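Local coordinates for protein CytC3 (Streptomyces sp., PDB 3GJB) that probably acts as a non-haem iron(II) and 2-oxoglutarate-dependent halogenase with a cupin-type fold related to phytanoyl-CoA dioxygenase, at residues A[67-72]-A[100-105]; A[104-109]-A[255-260]; A[46-51]-A[72-77]. All coordinates share one frame; numbering follows the deposited sequence.

Interaction 1. Residues A[67-72]-A[100-105]; sequences NYDRHL and CWRSEF. With AKG (2-oxoglutaric acid), chain E.
His71 and Ser103 are joined side chain to side chain: ND1 and Ser103 OG share a 2.7 Å hydrogen bond at the edge of the imidazole, close to its plane, and either could be the donor. Ser103 OG also shares a bridging water with Asn67 O and Arg70 N, which ties the serine to the backbone of the turn at two points. A second water links His71 NE2 to Cys100 O, while Cys100 SG sits over one face of the same ring, 4.7 Å from its centroid.

Asp69 grips Ser103 twice, through its backbone N and its carboxylate. Its N donates to Ser103 O at 2.8 Å, almost straight at 165°, and its OD1 accepts from Ser103 N at 3.0 Å, met nearly along the C-O axis. With CG turned beside its own backbone N (chi1 -50°), the carboxylate reaches the strand; its other oxygen, OD2, is held by Tyr56 OH.

Two aromatic rings flank the guanidinium of Arg102. The CE2 corner of Tyr68 rests over one face, 3.6 Å from NH1, and Trp101 CZ3 covers the opposite face. The phenol and guanidinium planes stand 59° apart, so the phenol presents a corner and does not lie flat on the charge. Beyond them, Arg102 NH2 makes a weak hydrogen bond to O1 of one 2-oxoglutarate, at 2.8 Å. Tyr68 also runs alongside Glu104, its CD1 3.6 Å from Glu104 CB, while the carboxylate beyond is engaged by Arg259. At the far end, Asn67 O approaches the rim of the Phe105 ring at CD1.

A loop folded against the strand of a cupin-type sheet is thus latched from both backbone and side chains, at a wall where a bound 2-oxoglutarate lies.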
# COMPACT_ATOMS: atom_id res chain seq x y z
N ASN A 67 -3.62 -11.10 -3.99
CA ASN A 67 -4.31 -10.11 -4.81
C ASN A 67 -3.63 -8.77 -4.95
O ASN A 67 -4.10 -7.74 -4.45
CB ASN A 67 -5.75 -9.92 -4.30
CG ASN A 67 -6.73 -10.81 -5.02
OD1 ASN A 67 -6.81 -10.79 -6.24
ND2 ASN A 67 -7.49 -11.60 -4.27
N TYR A 68 -2.52 -8.77 -5.66
CA TYR A 68 -1.78 -7.54 -5.89
C TYR A 68 -2.48 -6.72 -6.95
O TYR A 68 -3.09 -7.27 -7.88
CB TYR A 68 -0.37 -7.85 -6.38
CG TYR A 68 0.62 -8.24 -5.31
CD1 TYR A 68 0.21 -8.83 -4.11
CD2 TYR A 68 1.98 -8.06 -5.53
CE1 TYR A 68 1.15 -9.23 -3.14
CE2 TYR A 68 2.93 -8.46 -4.58
CZ TYR A 68 2.51 -9.04 -3.40
OH TYR A 68 3.47 -9.42 -2.49
N ASP A 69 -2.40 -5.41 -6.79
CA ASP A 69 -2.93 -4.41 -7.71
C ASP A 69 -4.34 -4.58 -8.26
O ASP A 69 -4.57 -4.37 -9.46
CB ASP A 69 -1.95 -4.25 -8.87
CG ASP A 69 -0.52 -4.03 -8.40
OD1 ASP A 69 -0.31 -3.22 -7.47
OD2 ASP A 69 0.39 -4.67 -8.96
N ARG A 70 -5.29 -4.92 -7.40
CA ARG A 70 -6.67 -5.05 -7.84
C ARG A 70 -7.31 -3.68 -7.97
O ARG A 70 -8.44 -3.55 -8.44
CB ARG A 70 -7.45 -5.93 -6.88
CG ARG A 70 -6.92 -7.34 -6.86
CD ARG A 70 -6.92 -7.97 -8.25
NE ARG A 70 -7.99 -8.95 -8.41
CZ ARG A 70 -9.25 -8.65 -8.66
NH1 ARG A 70 -9.60 -7.39 -8.79
NH2 ARG A 70 -10.16 -9.61 -8.77
N HIS A 71 -6.58 -2.64 -7.57
CA HIS A 71 -7.07 -1.28 -7.70
C HIS A 71 -7.06 -0.93 -9.19
O HIS A 71 -7.54 0.13 -9.59
CB HIS A 71 -6.17 -0.30 -6.95
CG HIS A 71 -4.77 -0.26 -7.48
ND1 HIS A 71 -3.84 -1.23 -7.19
CD2 HIS A 71 -4.16 0.60 -8.33
CE1 HIS A 71 -2.72 -0.98 -7.84
NE2 HIS A 71 -2.89 0.13 -8.54
N LEU A 72 -6.49 -1.82 -10.01
CA LEU A 72 -6.45 -1.59 -11.44
C LEU A 72 -7.66 -2.21 -12.14
O LEU A 72 -7.81 -2.09 -13.34
CB LEU A 72 -5.16 -2.13 -12.07
CG LEU A 72 -3.89 -1.35 -11.72
CD1 LEU A 72 -2.72 -1.88 -12.51
CD2 LEU A 72 -4.09 0.12 -12.00
N CYS A 100 0.92 5.64 -7.26
CA CYS A 100 0.56 4.48 -6.47
C CYS A 100 1.04 3.37 -7.40
O CYS A 100 0.46 3.16 -8.46
CB CYS A 100 -0.94 4.37 -6.25
SG CYS A 100 -1.37 2.86 -5.35
N TRP A 101 2.11 2.69 -7.01
CA TRP A 101 2.65 1.64 -7.87
C TRP A 101 2.24 0.24 -7.45
O TRP A 101 2.56 -0.75 -8.12
CB TRP A 101 4.18 1.74 -7.90
CG TRP A 101 4.80 1.43 -6.58
CD1 TRP A 101 4.88 2.26 -5.49
CD2 TRP A 101 5.41 0.20 -6.19
NE1 TRP A 101 5.50 1.61 -4.45
CE2 TRP A 101 5.84 0.35 -4.85
CE3 TRP A 101 5.63 -1.02 -6.85
CZ2 TRP A 101 6.48 -0.69 -4.16
CZ3 TRP A 101 6.27 -2.04 -6.16
CH2 TRP A 101 6.69 -1.87 -4.83
N ARG A 102 1.54 0.14 -6.33
CA ARG A 102 1.09 -1.17 -5.86
C ARG A 102 0.14 -1.15 -4.68
O ARG A 102 0.14 -0.23 -3.85
CB ARG A 102 2.30 -2.03 -5.48
CG ARG A 102 1.92 -3.41 -4.97
CD ARG A 102 2.78 -4.49 -5.61
NE ARG A 102 4.00 -4.72 -4.87
CZ ARG A 102 5.00 -5.48 -5.29
NH1 ARG A 102 4.94 -6.09 -6.46
NH2 ARG A 102 6.05 -5.66 -4.52
N SER A 103 -0.68 -2.19 -4.63
CA SER A 103 -1.62 -2.39 -3.54
C SER A 103 -1.65 -3.91 -3.35
O SER A 103 -1.47 -4.67 -4.31
CB SER A 103 -3.00 -1.84 -3.87
OG SER A 103 -3.65 -2.62 -4.86
N GLU A 104 -1.84 -4.34 -2.11
CA GLU A 104 -1.88 -5.76 -1.79
C GLU A 104 -2.69 -5.96 -0.53
O GLU A 104 -2.86 -5.03 0.27
CB GLU A 104 -0.47 -6.31 -1.61
CG GLU A 104 0.40 -5.55 -0.61
CD GLU A 104 1.87 -5.97 -0.66
OE1 GLU A 104 2.18 -7.11 -0.24
OE2 GLU A 104 2.71 -5.17 -1.13
N PHE A 105 -3.22 -7.17 -0.35
CA PHE A 105 -3.99 -7.48 0.84
C PHE A 105 -3.15 -8.17 1.91
O PHE A 105 -2.22 -8.91 1.60
CB PHE A 105 -5.21 -8.34 0.47
CG PHE A 105 -6.26 -7.58 -0.30
CD1 PHE A 105 -6.11 -7.34 -1.66
CD2 PHE A 105 -7.37 -7.06 0.36
CE1 PHE A 105 -7.05 -6.57 -2.36
CE2 PHE A 105 -8.32 -6.29 -0.33
CZ PHE A 105 -8.15 -6.05 -1.70
C1 AKG E . 7.91 -8.58 -3.61
O1 AKG E . 6.89 -8.29 -4.21
O2 AKG E . 8.55 -9.72 -3.92
C2 AKG E . 8.45 -7.68 -2.53
O5 AKG E . 9.47 -8.00 -1.93
C3 AKG E . 7.71 -6.40 -2.17
C4 AKG E . 8.38 -5.61 -1.04
C5 AKG E . 7.57 -4.35 -0.71
O3 AKG E . 6.55 -4.09 -1.31
O4 AKG E . 7.99 -3.53 0.28
O HOH W 1 -5.09 -5.02 -4.75
O HOH W 2 -0.41 0.97 -9.94

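Interaction 2. Residues A[104-109]-A[255-260]; sequences EFFPKY and GFAARY. With AKG (2-oxoglutaric acid), chain E; AKG (2-oxoglutaric acid), chain D.
Phe256 lays CD1 over one face of the Phe105 ring, displaced toward its rim, 3.6 Å from Phe105 CZ. The two ring planes stand 51° apart, an oblique meeting; Leu77 of helix 75-82 packs on both rings.

The other face of the sheet carries Glu104, Phe106, Ala257 and Arg259. Ala257 CB touches the edge of the Phe106 ring at CE2, 3.4 Å away, and Arg259 NH2 comes up to the same edge near CZ. Extended from CG to NE, Arg259 carries its guanidinium up to Glu104: NE donates to OE2 at 2.9 Å, from above the carboxylate plane, and NH2 adds a weak bond to the same oxygen at 3.2 Å. One carboxylate oxygen therefore takes both N-H groups. Over a guanidinium face lies O3 of one 2-oxoglutarate, 3.4 Å from NE. A leucine in place of Arg259 would probably leave the buried Glu104 carboxylate without its close charged partner, only the long, weak pair to Arg102 remaining, and the edge of Phe106 less covered.

Backbone bonds pair Glu104 with Ala257 and Phe106 with Gly255, flanking the non-hydrogen-bonded pair Phe105 and Phe256. This is the antiparallel pairing of a cupin-type (double-stranded beta-helix) sheet, with the 2-oxoglutarate near Lys108 and Phe106, probably the cosubstrate, on the iron side and a second copy by Arg259.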
# COMPACT_ATOMS: atom_id res chain seq x y z
N GLU A 104 -1.84 -4.34 -2.11
CA GLU A 104 -1.88 -5.76 -1.79
C GLU A 104 -2.69 -5.96 -0.53
O GLU A 104 -2.86 -5.03 0.27
CB GLU A 104 -0.47 -6.31 -1.61
CG GLU A 104 0.40 -5.55 -0.61
CD GLU A 104 1.87 -5.97 -0.66
OE1 GLU A 104 2.18 -7.11 -0.24
OE2 GLU A 104 2.71 -5.17 -1.13
N PHE A 105 -3.22 -7.17 -0.35
CA PHE A 105 -3.99 -7.48 0.84
C PHE A 105 -3.15 -8.17 1.91
O PHE A 105 -2.22 -8.91 1.60
CB PHE A 105 -5.21 -8.34 0.47
CG PHE A 105 -6.26 -7.58 -0.30
CD1 PHE A 105 -6.11 -7.34 -1.66
CD2 PHE A 105 -7.37 -7.06 0.36
CE1 PHE A 105 -7.05 -6.57 -2.36
CE2 PHE A 105 -8.32 -6.29 -0.33
CZ PHE A 105 -8.15 -6.05 -1.70
N PHE A 106 -3.46 -7.89 3.16
CA PHE A 106 -2.76 -8.49 4.29
C PHE A 106 -3.77 -9.11 5.22
O PHE A 106 -4.22 -8.49 6.18
CB PHE A 106 -1.97 -7.43 5.05
CG PHE A 106 -0.72 -6.99 4.36
CD1 PHE A 106 0.37 -7.84 4.27
CD2 PHE A 106 -0.64 -5.72 3.78
CE1 PHE A 106 1.54 -7.43 3.63
CE2 PHE A 106 0.53 -5.31 3.14
CZ PHE A 106 1.61 -6.16 3.07
N PRO A 107 -4.17 -10.35 4.94
CA PRO A 107 -5.15 -10.99 5.83
C PRO A 107 -4.43 -11.67 6.98
O PRO A 107 -3.23 -11.92 6.91
CB PRO A 107 -5.81 -12.01 4.91
CG PRO A 107 -4.65 -12.48 4.09
CD PRO A 107 -3.94 -11.17 3.74
N LYS A 108 -5.15 -11.95 8.05
CA LYS A 108 -4.57 -12.65 9.18
C LYS A 108 -5.68 -13.48 9.80
O LYS A 108 -6.76 -12.98 10.09
CB LYS A 108 -3.97 -11.68 10.20
CG LYS A 108 -2.96 -12.38 11.08
CD LYS A 108 -1.98 -11.42 11.67
CE LYS A 108 -0.87 -12.17 12.38
NZ LYS A 108 0.06 -11.21 13.02
N TYR A 109 -5.40 -14.76 9.99
CA TYR A 109 -6.39 -15.67 10.52
C TYR A 109 -5.96 -16.29 11.83
O TYR A 109 -4.79 -16.28 12.18
CB TYR A 109 -6.64 -16.75 9.46
CG TYR A 109 -7.14 -16.16 8.16
CD1 TYR A 109 -8.38 -15.54 8.10
CD2 TYR A 109 -6.36 -16.20 7.00
CE1 TYR A 109 -8.85 -14.96 6.92
CE2 TYR A 109 -6.81 -15.62 5.80
CZ TYR A 109 -8.07 -15.00 5.78
OH TYR A 109 -8.56 -14.39 4.64
N GLY A 255 -6.17 -6.20 6.04
CA GLY A 255 -5.58 -4.90 5.78
C GLY A 255 -5.38 -4.74 4.29
O GLY A 255 -5.07 -5.70 3.58
N PHE A 256 -5.59 -3.53 3.79
CA PHE A 256 -5.39 -3.27 2.38
C PHE A 256 -4.31 -2.22 2.33
O PHE A 256 -4.49 -1.12 2.83
CB PHE A 256 -6.67 -2.73 1.75
CG PHE A 256 -6.48 -2.28 0.33
CD1 PHE A 256 -6.19 -3.20 -0.67
CD2 PHE A 256 -6.57 -0.94 -0.01
CE1 PHE A 256 -6.00 -2.80 -1.99
CE2 PHE A 256 -6.38 -0.51 -1.33
CZ PHE A 256 -6.09 -1.45 -2.32
N ALA A 257 -3.18 -2.55 1.74
CA ALA A 257 -2.07 -1.62 1.66
C ALA A 257 -1.87 -1.07 0.27
O ALA A 257 -1.90 -1.80 -0.71
CB ALA A 257 -0.79 -2.29 2.13
N ALA A 258 -1.66 0.24 0.20
CA ALA A 258 -1.41 0.92 -1.06
C ALA A 258 -0.06 1.60 -0.87
O ALA A 258 0.16 2.29 0.13
CB ALA A 258 -2.50 1.95 -1.34
N ARG A 259 0.85 1.40 -1.82
CA ARG A 259 2.18 2.00 -1.70
C ARG A 259 2.42 3.13 -2.71
O ARG A 259 2.09 3.01 -3.90
CB ARG A 259 3.23 0.89 -1.84
CG ARG A 259 3.07 -0.22 -0.80
CD ARG A 259 3.97 -1.39 -1.13
NE ARG A 259 3.73 -2.57 -0.30
CZ ARG A 259 4.21 -2.75 0.93
NH1 ARG A 259 4.98 -1.83 1.50
NH2 ARG A 259 3.95 -3.88 1.57
N TYR A 260 3.01 4.22 -2.22
CA TYR A 260 3.26 5.39 -3.05
C TYR A 260 4.72 5.85 -3.15
O TYR A 260 5.51 5.70 -2.21
CB TYR A 260 2.44 6.58 -2.53
CG TYR A 260 0.95 6.34 -2.44
CD1 TYR A 260 0.41 5.54 -1.44
CD2 TYR A 260 0.09 6.90 -3.38
CE1 TYR A 260 -0.97 5.30 -1.37
CE2 TYR A 260 -1.29 6.67 -3.33
CZ TYR A 260 -1.81 5.86 -2.33
OH TYR A 260 -3.17 5.61 -2.30
C1 AKG E . 7.91 -8.58 -3.61
O1 AKG E . 6.89 -8.29 -4.21
O2 AKG E . 8.55 -9.72 -3.92
C2 AKG E . 8.45 -7.68 -2.53
O5 AKG E . 9.47 -8.00 -1.93
C3 AKG E . 7.71 -6.40 -2.17
C4 AKG E . 8.38 -5.61 -1.04
C5 AKG E . 7.57 -4.35 -0.71
O3 AKG E . 6.55 -4.09 -1.31
O4 AKG E . 7.99 -3.53 0.28
C1 AKG D . 4.78 -6.91 7.66
O1 AKG D . 3.88 -6.67 6.87
O2 AKG D . 5.96 -6.30 7.50
C2 AKG D . 4.56 -7.89 8.77
O5 AKG D . 5.47 -8.16 9.57
C3 AKG D . 3.21 -8.55 8.88
C4 AKG D . 3.18 -9.52 10.04
C5 AKG D . 1.82 -10.15 10.15
O3 AKG D . 0.93 -9.86 9.37
O4 AKG D . 1.62 -11.05 11.11

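Interaction 3. Residues A[46-51]-A[72-77]; sequences RQLLDR and LDIDLL
Two waters carry all the polar traffic between Gln47-Asp50 and Asp73-Leu76, and the first stands in for a helix cap. Ile74 occupies the N-cap position of helix 75-82, where its aliphatic side chain has no acceptor to offer. One water instead accepts from Leu76 N at 2.7 Å and from Gln47 NE2, also at 2.7 Å. Extended beyond CG, Gln47 spans the gap to reach it, its amide passing across Ile74, with NE2 3.2 Å from CG2. The second water donates to Asp50 O at 3.1 Å and to Asp73 OD2, a carboxylate oxygen that also makes a salt bridge with Arg70.

The rest of the contact is apolar. Leu48 meets Ile74 through their CD1 methyls, modelled too close together to be trusted in detail, and CD1 of Leu48 lies 4.2 Å from Leu77 CD1, the two leucines crossing at about a right angle.

The C-terminal part of helix 34-48, with the residues after it, thereby packs on the start of helix 75-82. Leu76 touches Arg40 and Ile43 and Leu77 touches Ile44, farther back on helix 34-48, while Leu48 and Leu77 both lean on Phe105 of strand 98-108.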
# COMPACT_ATOMS: atom_id res chain seq x y z
N ARG A 46 -16.36 -9.65 -2.32
CA ARG A 46 -17.01 -10.46 -3.35
C ARG A 46 -16.39 -10.22 -4.74
O ARG A 46 -16.23 -11.15 -5.52
CB ARG A 46 -18.50 -10.15 -3.40
CG ARG A 46 -19.26 -10.97 -4.44
CD ARG A 46 -20.77 -10.66 -4.47
NE ARG A 46 -21.04 -9.26 -4.80
CZ ARG A 46 -21.25 -8.30 -3.90
NH1 ARG A 46 -21.23 -8.58 -2.60
NH2 ARG A 46 -21.47 -7.05 -4.31
N GLN A 47 -16.06 -8.98 -5.03
CA GLN A 47 -15.48 -8.63 -6.32
C GLN A 47 -14.08 -9.20 -6.52
O GLN A 47 -13.70 -9.54 -7.64
CB GLN A 47 -15.49 -7.12 -6.49
CG GLN A 47 -16.89 -6.58 -6.78
CD GLN A 47 -16.96 -5.07 -6.78
OE1 GLN A 47 -17.90 -4.49 -7.32
NE2 GLN A 47 -15.98 -4.42 -6.15
N LEU A 48 -13.33 -9.31 -5.44
CA LEU A 48 -11.99 -9.87 -5.49
C LEU A 48 -12.06 -11.24 -6.17
O LEU A 48 -11.18 -11.63 -6.94
CB LEU A 48 -11.46 -10.03 -4.05
CG LEU A 48 -10.26 -9.23 -3.52
CD1 LEU A 48 -10.10 -7.91 -4.22
CD2 LEU A 48 -10.44 -9.04 -2.03
N LEU A 49 -13.15 -11.96 -5.90
CA LEU A 49 -13.36 -13.29 -6.45
C LEU A 49 -13.36 -13.37 -7.97
O LEU A 49 -12.90 -14.37 -8.54
CB LEU A 49 -14.68 -13.86 -5.91
CG LEU A 49 -14.64 -14.08 -4.39
CD1 LEU A 49 -16.03 -14.43 -3.86
CD2 LEU A 49 -13.64 -15.18 -4.09
N ASP A 50 -13.85 -12.34 -8.64
CA ASP A 50 -13.89 -12.30 -10.10
C ASP A 50 -12.60 -11.69 -10.62
O ASP A 50 -12.34 -10.50 -10.42
CB ASP A 50 -15.10 -11.50 -10.58
CG ASP A 50 -15.07 -11.21 -12.07
OD1 ASP A 50 -14.51 -12.02 -12.84
OD2 ASP A 50 -15.62 -10.17 -12.49
N ARG A 51 -11.79 -12.50 -11.29
CA ARG A 51 -10.52 -12.02 -11.82
C ARG A 51 -10.55 -11.81 -13.32
O ARG A 51 -9.50 -11.62 -13.94
CB ARG A 51 -9.39 -13.00 -11.46
CG ARG A 51 -9.13 -13.16 -9.96
CD ARG A 51 -7.92 -14.05 -9.71
NE ARG A 51 -6.70 -13.46 -10.25
CZ ARG A 51 -6.03 -12.45 -9.69
NH1 ARG A 51 -6.46 -11.91 -8.56
NH2 ARG A 51 -4.95 -11.96 -10.28
N LEU A 72 -6.49 -1.82 -10.01
CA LEU A 72 -6.45 -1.59 -11.44
C LEU A 72 -7.66 -2.21 -12.14
O LEU A 72 -7.81 -2.09 -13.34
CB LEU A 72 -5.16 -2.13 -12.07
CG LEU A 72 -3.89 -1.35 -11.72
CD1 LEU A 72 -2.72 -1.88 -12.51
CD2 LEU A 72 -4.09 0.12 -12.00
N ASP A 73 -8.51 -2.89 -11.38
CA ASP A 73 -9.71 -3.46 -11.98
C ASP A 73 -10.98 -3.37 -11.10
O ASP A 73 -12.10 -3.43 -11.61
CB ASP A 73 -9.46 -4.91 -12.47
CG ASP A 73 -9.32 -5.91 -11.34
OD1 ASP A 73 -8.36 -5.80 -10.54
OD2 ASP A 73 -10.16 -6.83 -11.27
N ILE A 74 -10.81 -3.22 -9.79
CA ILE A 74 -11.98 -3.09 -8.92
C ILE A 74 -12.20 -1.60 -8.67
O ILE A 74 -11.31 -0.92 -8.16
CB ILE A 74 -11.77 -3.79 -7.56
CG1 ILE A 74 -11.65 -5.30 -7.74
CG2 ILE A 74 -12.94 -3.47 -6.63
CD1 ILE A 74 -11.19 -6.03 -6.50
N ASP A 75 -13.38 -1.10 -9.04
CA ASP A 75 -13.69 0.33 -8.89
C ASP A 75 -13.47 0.90 -7.50
O ASP A 75 -12.93 2.00 -7.36
CB ASP A 75 -15.14 0.63 -9.29
CG ASP A 75 -15.37 0.52 -10.79
OD1 ASP A 75 -14.43 0.81 -11.56
OD2 ASP A 75 -16.49 0.15 -11.20
N LEU A 76 -13.92 0.18 -6.48
CA LEU A 76 -13.78 0.63 -5.11
C LEU A 76 -12.33 0.68 -4.65
O LEU A 76 -11.97 1.47 -3.78
CB LEU A 76 -14.62 -0.25 -4.19
CG LEU A 76 -16.13 -0.02 -4.36
CD1 LEU A 76 -16.92 -1.12 -3.66
CD2 LEU A 76 -16.51 1.35 -3.80
N LEU A 77 -11.48 -0.16 -5.24
CA LEU A 77 -10.07 -0.14 -4.88
C LEU A 77 -9.39 0.97 -5.67
O LEU A 77 -8.48 1.64 -5.17
CB LEU A 77 -9.41 -1.49 -5.17
CG LEU A 77 -9.90 -2.65 -4.29
CD1 LEU A 77 -9.06 -3.89 -4.58
CD2 LEU A 77 -9.80 -2.25 -2.82
O HOH W 3 -15.75 -1.79 -6.87
O HOH W 4 -11.76 -8.46 -12.69

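From the N terminus, interaction 3 comes first: residues 46-51, in the C-terminal part of helix 34-48 and just after it, meet 72-77 at the start of helix 75-82, closing a loop of 20 residues. Segment 67-72 lies at the end of that loop and pairs forward with 100-105, so interactions 1 and 3 cross, sharing Leu72. Interaction 2 opens on strand 98-108 where interaction 1 finishes, sharing Glu104 and Phe105, and spans 145 residues. Interaction 3 thus ties two helices, interaction 1 the loop to strand 98-108, and interaction 2 that strand to 253-262. Phe105 is where the three come together, touched by residues of each. One 2-oxoglutarate touches interactions 1 and 2.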